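Local coordinates for protein Fe-S binding reductase, putative (Thermus thermophilus, PDB 2D4P) that is of unknown function but belongs to the GNAT-like acetyltransferase superfamily and may therefore transfer acyl groups, at residues F31-S37 with A50-A54; A60-V65 with V92-H98; I68-V73 with R103-A109. All blocks are in the same frame, centred on the assembly; numbering follows the deposited sequence.

Interaction 1 (F31-S37 with A50-A54); sequences FARTGHS and ALAQA
The ring of F31 lies against L51 with one face, whose centre is covered by L51 CB, 3.6 Å from the ring centroid and only 6° off the normal, a CH-pi contact. Both methyls of L51 take part: CD1 lies near CD2 and CE2 of the ring, while CD2 comes beside F31 CB. At the ring edge, in its plane, the carbonyl oxygen of A52 approaches F31 CD1 at 3.6 Å. The amide of Q53 is turned perpendicular to the ring, its NE2 3.8 Å from F31 CE1 and hydrogen-bonded to T66. Replacing F31 with an alanine removes the ring and would probably leave L51 CB without the surface it packs on, opening a gap between helix end and strand.

Past the ring, two hydroxyls face the strand backbone. With OG anti to its carbonyl carbon (chi1 -60°), S37 receives the N-H of A52 on OG at 3.0 Å, almost perfectly straight (178°). T34 OG1 lies 3.0 Å from A52 O and 2.8 Å from F31 O, two acceptors between which its single proton is not settled. The same T34 OG1 accepts from H36 N, closing an ST turn where G35 leaves the helix with positive phi. The imidazole of H36 lies beside A54, CD2 near its backbone N, and ND1 bonds to S86 of helix 73-89.

Side chains thus take over from backbone pairing where helix 25-34 ends and the chain turns into strand 38-42, seating the helix terminus on the central strand 45-56 of the mixed beta sheet, consistent with a GNAT-like alpha/beta fold.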
# COMPACT_ATOMS: atom_id res chain seq x y z
N PHE A 31 -7.57 7.33 -3.50
CA PHE A 31 -7.12 6.35 -2.51
C PHE A 31 -7.69 6.60 -1.11
O PHE A 31 -7.94 5.67 -0.36
CB PHE A 31 -5.59 6.17 -2.53
CG PHE A 31 -5.12 5.40 -3.75
CD1 PHE A 31 -5.39 4.03 -3.88
CD2 PHE A 31 -4.42 6.02 -4.77
CE1 PHE A 31 -4.98 3.34 -4.98
CE2 PHE A 31 -4.01 5.31 -5.90
CZ PHE A 31 -4.31 3.97 -6.02
N ALA A 32 -7.94 7.87 -0.76
CA ALA A 32 -8.61 8.17 0.51
C ALA A 32 -10.01 7.56 0.53
O ALA A 32 -10.47 7.18 1.60
CB ALA A 32 -8.70 9.69 0.75
N ARG A 33 -10.67 7.48 -0.61
CA ARG A 33 -12.05 6.99 -0.69
C ARG A 33 -12.12 5.45 -0.61
O ARG A 33 -13.19 4.92 -0.34
CB ARG A 33 -12.74 7.43 -2.00
CG ARG A 33 -13.35 8.85 -2.03
CD ARG A 33 -14.09 9.14 -3.35
NE ARG A 33 -13.23 9.78 -4.37
CZ ARG A 33 -12.86 9.25 -5.55
NH1 ARG A 33 -13.24 8.02 -5.94
NH2 ARG A 33 -12.08 9.97 -6.36
N THR A 34 -11.01 4.74 -0.83
CA THR A 34 -11.08 3.26 -0.91
C THR A 34 -11.41 2.62 0.41
O THR A 34 -12.02 1.54 0.45
CB THR A 34 -9.77 2.61 -1.39
OG1 THR A 34 -8.70 2.97 -0.51
CG2 THR A 34 -9.36 3.08 -2.79
N GLY A 35 -10.98 3.25 1.50
CA GLY A 35 -10.97 2.63 2.82
C GLY A 35 -9.87 1.60 3.07
O GLY A 35 -9.88 0.93 4.08
N HIS A 36 -8.92 1.51 2.14
CA HIS A 36 -7.82 0.55 2.18
C HIS A 36 -6.43 1.20 2.18
O HIS A 36 -5.44 0.50 2.18
CB HIS A 36 -7.94 -0.43 1.00
CG HIS A 36 -9.19 -1.25 1.03
ND1 HIS A 36 -9.50 -2.08 2.09
CD2 HIS A 36 -10.25 -1.30 0.19
CE1 HIS A 36 -10.66 -2.66 1.86
NE2 HIS A 36 -11.15 -2.19 0.72
N SER A 37 -6.38 2.52 2.20
CA SER A 37 -5.11 3.26 2.05
C SER A 37 -4.79 4.01 3.35
O SER A 37 -5.69 4.53 4.03
CB SER A 37 -5.23 4.23 0.88
OG SER A 37 -5.49 3.52 -0.32
N ALA A 50 0.55 3.57 2.13
CA ALA A 50 0.11 2.48 1.27
C ALA A 50 -1.11 2.94 0.50
O ALA A 50 -2.06 3.44 1.09
CB ALA A 50 -0.23 1.24 2.09
N LEU A 51 -1.05 2.81 -0.83
CA LEU A 51 -2.19 3.07 -1.72
C LEU A 51 -2.72 1.73 -2.14
O LEU A 51 -2.01 0.97 -2.77
CB LEU A 51 -1.74 3.85 -2.95
CG LEU A 51 -0.97 5.12 -2.65
CD1 LEU A 51 -0.72 5.82 -3.97
CD2 LEU A 51 -1.66 6.03 -1.63
N ALA A 52 -3.94 1.44 -1.73
CA ALA A 52 -4.56 0.14 -1.97
C ALA A 52 -6.04 0.30 -2.32
O ALA A 52 -6.68 1.28 -1.97
CB ALA A 52 -4.39 -0.79 -0.78
N GLN A 53 -6.57 -0.69 -3.03
CA GLN A 53 -7.94 -0.62 -3.54
C GLN A 53 -8.51 -1.99 -3.78
O GLN A 53 -7.78 -2.96 -4.04
CB GLN A 53 -8.00 0.20 -4.85
CG GLN A 53 -7.28 -0.47 -6.01
CD GLN A 53 -7.25 0.44 -7.24
OE1 GLN A 53 -8.31 0.74 -7.80
NE2 GLN A 53 -6.06 0.89 -7.62
N ALA A 54 -9.84 -2.05 -3.72
CA ALA A 54 -10.57 -3.27 -4.01
C ALA A 54 -10.80 -3.48 -5.47
O ALA A 54 -11.20 -2.54 -6.20
CB ALA A 54 -11.90 -3.30 -3.28

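Interaction 2 (A60-V65 with V92-H98)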
# COMPACT_ATOMS: atom_id res chain seq x y z
N ALA A 60 -15.46 -13.13 -5.56
CA ALA A 60 -14.64 -12.62 -4.48
C ALA A 60 -14.02 -11.29 -4.89
O ALA A 60 -14.07 -10.89 -6.07
CB ALA A 60 -13.57 -13.62 -4.17
N THR A 61 -13.44 -10.62 -3.91
CA THR A 61 -12.70 -9.37 -4.09
C THR A 61 -11.28 -9.54 -3.61
O THR A 61 -11.00 -10.28 -2.67
CB THR A 61 -13.43 -8.27 -3.33
OG1 THR A 61 -14.73 -8.10 -3.90
CG2 THR A 61 -12.72 -6.91 -3.41
N THR A 62 -10.35 -8.89 -4.31
CA THR A 62 -8.98 -8.77 -3.87
C THR A 62 -8.67 -7.32 -3.56
O THR A 62 -9.15 -6.43 -4.28
CB THR A 62 -8.02 -9.23 -5.00
OG1 THR A 62 -8.19 -10.64 -5.25
CG2 THR A 62 -6.58 -9.06 -4.59
N VAL A 63 -7.90 -7.07 -2.50
CA VAL A 63 -7.34 -5.75 -2.29
C VAL A 63 -5.92 -5.75 -2.85
O VAL A 63 -5.09 -6.53 -2.42
CB VAL A 63 -7.41 -5.33 -0.80
CG1 VAL A 63 -6.42 -4.15 -0.56
CG2 VAL A 63 -8.83 -4.91 -0.46
N LEU A 64 -5.69 -4.92 -3.86
CA LEU A 64 -4.37 -4.74 -4.43
C LEU A 64 -3.70 -3.51 -3.87
O LEU A 64 -4.26 -2.40 -3.87
CB LEU A 64 -4.49 -4.60 -5.94
CG LEU A 64 -3.20 -4.59 -6.74
CD1 LEU A 64 -2.34 -5.86 -6.56
CD2 LEU A 64 -3.57 -4.37 -8.23
N VAL A 65 -2.50 -3.71 -3.35
CA VAL A 65 -1.66 -2.60 -2.89
C VAL A 65 -0.87 -2.13 -4.12
O VAL A 65 0.11 -2.74 -4.53
CB VAL A 65 -0.70 -3.02 -1.75
CG1 VAL A 65 0.07 -1.80 -1.27
CG2 VAL A 65 -1.43 -3.68 -0.59
N VAL A 92 -12.94 -9.13 2.28
CA VAL A 92 -12.09 -9.31 1.08
C VAL A 92 -11.33 -10.65 1.25
O VAL A 92 -10.85 -10.96 2.32
CB VAL A 92 -11.14 -8.11 0.99
CG1 VAL A 92 -9.90 -8.42 0.14
CG2 VAL A 92 -11.89 -6.87 0.45
N TYR A 93 -11.23 -11.41 0.16
CA TYR A 93 -10.64 -12.75 0.15
C TYR A 93 -9.12 -12.77 0.26
O TYR A 93 -8.58 -13.63 0.95
CB TYR A 93 -11.07 -13.47 -1.12
CG TYR A 93 -10.58 -14.90 -1.18
CD1 TYR A 93 -11.25 -15.91 -0.51
CD2 TYR A 93 -9.42 -15.22 -1.88
CE1 TYR A 93 -10.79 -17.22 -0.55
CE2 TYR A 93 -8.96 -16.53 -1.95
CZ TYR A 93 -9.63 -17.52 -1.27
OH TYR A 93 -9.18 -18.85 -1.32
N GLU A 94 -8.44 -11.85 -0.42
CA GLU A 94 -6.98 -11.80 -0.36
C GLU A 94 -6.46 -10.42 -0.61
O GLU A 94 -7.15 -9.56 -1.13
CB GLU A 94 -6.36 -12.75 -1.36
CG GLU A 94 -6.63 -12.47 -2.82
CD GLU A 94 -5.91 -13.47 -3.72
OE1 GLU A 94 -6.03 -14.67 -3.45
OE2 GLU A 94 -5.18 -13.05 -4.65
N VAL A 95 -5.20 -10.22 -0.22
CA VAL A 95 -4.49 -8.98 -0.45
C VAL A 95 -3.25 -9.34 -1.27
O VAL A 95 -2.55 -10.32 -0.99
CB VAL A 95 -4.06 -8.33 0.88
CG1 VAL A 95 -3.27 -7.07 0.65
CG2 VAL A 95 -5.29 -8.08 1.84
N ALA A 96 -2.99 -8.55 -2.29
CA ALA A 96 -1.88 -8.80 -3.21
C ALA A 96 -1.08 -7.54 -3.47
O ALA A 96 -1.61 -6.42 -3.36
CB ALA A 96 -2.42 -9.35 -4.56
N LEU A 97 0.19 -7.74 -3.83
CA LEU A 97 1.11 -6.64 -4.07
C LEU A 97 2.10 -7.11 -5.14
O LEU A 97 2.51 -8.27 -5.13
CB LEU A 97 1.84 -6.34 -2.75
CG LEU A 97 2.80 -5.17 -2.60
CD1 LEU A 97 2.78 -4.67 -1.18
CD2 LEU A 97 4.19 -5.59 -2.98
N HIS A 98 2.49 -6.22 -6.04
CA HIS A 98 3.57 -6.50 -7.00
C HIS A 98 4.90 -5.97 -6.43
O HIS A 98 5.12 -4.76 -6.33
CB HIS A 98 3.24 -5.90 -8.38
CG HIS A 98 1.93 -6.35 -8.96
ND1 HIS A 98 1.24 -5.61 -9.89
CD2 HIS A 98 1.22 -7.49 -8.78
CE1 HIS A 98 0.12 -6.25 -10.23
NE2 HIS A 98 0.09 -7.39 -9.57
O HOH W 1 -6.43 -11.45 -7.01
O HOH W 2 1.76 -3.49 -6.22
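V92 lays its two methyls across V63 at about a right angle, CG1 standing 3.7 Å from V63 CG2. The same valine reaches back along the strand, where its CG2 meets T61 CG2. With CG1 anti to the backbone N (chi1 159°), V92 also brings that methyl close to T61 O and V63 N, at either end of T62. Further along this face V65 continues the row: its CG2 touches V95 CG1 at 4.1 Å, and its CB and CG1 meet L97 CD1. Helix 73-89 covers the row, V83 lying on V63 and V65, and A87 on V92 and V95.

Beneath this row runs a parallel ladder. V63 donates its N-H to E94 O and accepts from A96 N, both at 2.9 Å, so that its peptide groups bracket V95; V65 N then bonds to A96 O in a nearly straight link (172°). Each acceptor is met close to its C=O axis. Beside the first residue of strand 61-70, Y93 N reaches T61 O through a more bent bond of 3.1 Å. Strand 61-70, helix 73-89 and strand 94-97 form a beta-alpha-beta unit, and this ladder joins its two strands, of which 94-97 is an outermost strand of the sheet within this chain.

On the other face the chemistry is mixed. T62 OG1 lies against the E94 chain at CG, and one water ties that hydroxyl to the carboxylate, donating to E94 OE2. Next along, L64 extends CD1 to within 3.3 Å of A96 O, and that methyl also sits over one face of the H98 imidazole, offset toward its rim. Beyond the V65 N bond, a second water donates to V65 O and accepts from H98 N.

Interaction 3 (I68-V73 with R103-A109)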
# COMPACT_ATOMS: atom_id res chain seq x y z
N ILE A 68 3.39 0.99 -2.07
CA ILE A 68 3.73 1.10 -0.65
C ILE A 68 5.13 1.71 -0.55
O ILE A 68 6.03 1.35 -1.32
CB ILE A 68 3.58 -0.25 0.09
CG1 ILE A 68 3.73 -0.02 1.61
CG2 ILE A 68 4.58 -1.31 -0.39
CD1 ILE A 68 3.46 -1.29 2.46
N GLU A 69 5.27 2.66 0.35
CA GLU A 69 6.51 3.31 0.63
C GLU A 69 6.70 3.34 2.13
O GLU A 69 5.72 3.49 2.87
CB GLU A 69 6.54 4.74 0.07
CG GLU A 69 6.30 4.84 -1.44
CD GLU A 69 7.37 4.17 -2.30
OE1 GLU A 69 8.47 3.87 -1.81
OE2 GLU A 69 7.10 3.95 -3.50
N GLY A 70 7.94 3.21 2.58
CA GLY A 70 8.22 3.24 4.00
C GLY A 70 9.69 3.36 4.36
O GLY A 70 10.55 2.80 3.68
N ARG A 71 9.95 4.07 5.45
CA ARG A 71 11.30 4.41 5.87
C ARG A 71 11.94 3.35 6.77
O ARG A 71 13.15 3.46 7.11
CB ARG A 71 11.26 5.73 6.59
CG ARG A 71 11.13 6.90 5.65
CD ARG A 71 11.87 8.12 6.16
NE ARG A 71 11.00 9.29 6.16
CZ ARG A 71 11.21 10.39 6.87
NH1 ARG A 71 12.30 10.51 7.63
NH2 ARG A 71 10.33 11.38 6.78
N SER A 72 11.16 2.35 7.15
CA SER A 72 11.64 1.28 8.00
C SER A 72 10.78 0.04 7.82
O SER A 72 9.64 0.12 7.39
CB SER A 72 11.60 1.72 9.46
OG SER A 72 10.27 1.89 9.92
N VAL A 73 11.32 -1.11 8.20
CA VAL A 73 10.51 -2.33 8.28
C VAL A 73 9.27 -2.12 9.16
O VAL A 73 8.16 -2.52 8.79
CB VAL A 73 11.34 -3.52 8.76
CG1 VAL A 73 10.43 -4.71 9.10
CG2 VAL A 73 12.38 -3.91 7.71
N ARG A 103 13.78 -4.61 -3.02
CA ARG A 103 13.34 -3.90 -1.83
C ARG A 103 13.35 -4.86 -0.65
O ARG A 103 12.35 -5.48 -0.34
CB ARG A 103 11.95 -3.31 -2.06
CG ARG A 103 11.87 -2.33 -3.21
CD ARG A 103 10.46 -1.73 -3.40
NE ARG A 103 10.08 -0.95 -2.23
CZ ARG A 103 8.85 -0.49 -2.00
NH1 ARG A 103 7.89 -0.71 -2.86
NH2 ARG A 103 8.62 0.23 -0.90
N LYS A 104 14.49 -4.98 0.01
CA LYS A 104 14.66 -5.98 1.06
C LYS A 104 13.84 -5.70 2.31
O LYS A 104 13.42 -6.63 2.99
CB LYS A 104 16.13 -6.13 1.43
CG LYS A 104 17.06 -6.57 0.30
CD LYS A 104 16.42 -7.56 -0.68
CE LYS A 104 17.49 -8.24 -1.54
NZ LYS A 104 16.95 -8.84 -2.80
N GLU A 105 13.64 -4.42 2.62
CA GLU A 105 12.85 -4.03 3.78
C GLU A 105 11.40 -4.46 3.58
O GLU A 105 10.79 -5.02 4.49
CB GLU A 105 12.93 -2.53 4.05
CG GLU A 105 14.28 -2.09 4.63
CD GLU A 105 14.24 -0.73 5.33
OE1 GLU A 105 13.15 -0.10 5.43
OE2 GLU A 105 15.31 -0.31 5.81
N LEU A 106 10.88 -4.21 2.38
CA LEU A 106 9.51 -4.62 2.06
C LEU A 106 9.36 -6.15 2.06
O LEU A 106 8.38 -6.70 2.59
CB LEU A 106 9.08 -4.02 0.74
CG LEU A 106 7.67 -4.40 0.25
CD1 LEU A 106 6.64 -4.00 1.28
CD2 LEU A 106 7.37 -3.73 -1.07
N GLU A 107 10.35 -6.83 1.52
CA GLU A 107 10.34 -8.29 1.51
C GLU A 107 10.29 -8.83 2.94
O GLU A 107 9.51 -9.73 3.26
CB GLU A 107 11.59 -8.79 0.80
CG GLU A 107 11.53 -10.22 0.29
CD GLU A 107 12.65 -10.49 -0.71
OE1 GLU A 107 13.82 -10.50 -0.28
OE2 GLU A 107 12.34 -10.62 -1.94
N GLU A 108 11.11 -8.24 3.80
CA GLU A 108 11.10 -8.60 5.21
C GLU A 108 9.73 -8.35 5.85
O GLU A 108 9.24 -9.18 6.58
CB GLU A 108 12.18 -7.83 5.99
CG GLU A 108 12.12 -8.10 7.49
CD GLU A 108 13.29 -7.51 8.27
OE1 GLU A 108 14.35 -7.24 7.64
OE2 GLU A 108 13.13 -7.34 9.50
N ALA A 109 9.14 -7.19 5.57
CA ALA A 109 7.84 -6.83 6.17
C ALA A 109 6.71 -7.76 5.69
O ALA A 109 5.85 -8.18 6.47
CB ALA A 109 7.51 -5.38 5.84
O HOH W 3 5.08 -0.31 -4.06
O HOH W 4 15.31 1.83 7.06
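R103 and I68 carry the hydrogen bonding. The guanidinium comes end-on, so that NH1 and NH2 both grip the carbonyl oxygen of I68, which lies close to the guanidinium plane. The NH2 bond is the shorter, 2.9 Å to I68 O, and arrives from above the carbonyl plane; NH1, at 3.2 Å from I68 O, is more bent at 135° but lies closer to that plane. A bend in the arginine chain at chi3 (63°) turns the group back toward the strand. A water accepts from I68 N and, weakly, from R103 NH1. At the far end another water donates to both R71 O and E105 OE2, bridging the turn after the strand to the helix.

Charge adds a looser tie. E69 OE1 is 3.8 Å from R103 NH2, a long salt bridge in which no N-H points at the oxygen; the other carboxylate oxygen of E69 pairs with R67.

Packing fills the rest. I68 CG2 meets both methyls of L106, with CD2 at 3.8 Å, and L106 CD2 also lies over one face of the guanidinium, toward its rim. V73 CG2 packs 4.0 Å from the aliphatic CB of E105 and also comes against the carboxylate carbon of E108, while V73 CG1 faces A109 CB.

S72 caps helix 73-89 through OG to A75 N, just as strand 61-70 gives way to it. Helix 104-112 packs both on the end of that strand and on the first turn of helix 73-89, where L76 touches I68, E105 and A109, while L97 of strand 94-97 reaches I68 and L106.

How the interactions relate
Interaction 1 is the buried contact of the three, interaction 2 lies at the surface and interaction 3 is partly buried. Strand 61-70 serves both later contacts, pairing through its first half in interaction 2 and meeting a helix through its last residues in interaction 3; its neighbour, strand 45-56, carries interaction 1. The chemistry follows position: hydroxyls and a ring seat a helix end in the interior, parallel backbone bonds join an edge strand to its inner neighbour, and an arginine with waters links strand to helix. L64 N and Q53 O connect interactions 1 and 2, whereas interactions 2 and 3 meet through L97.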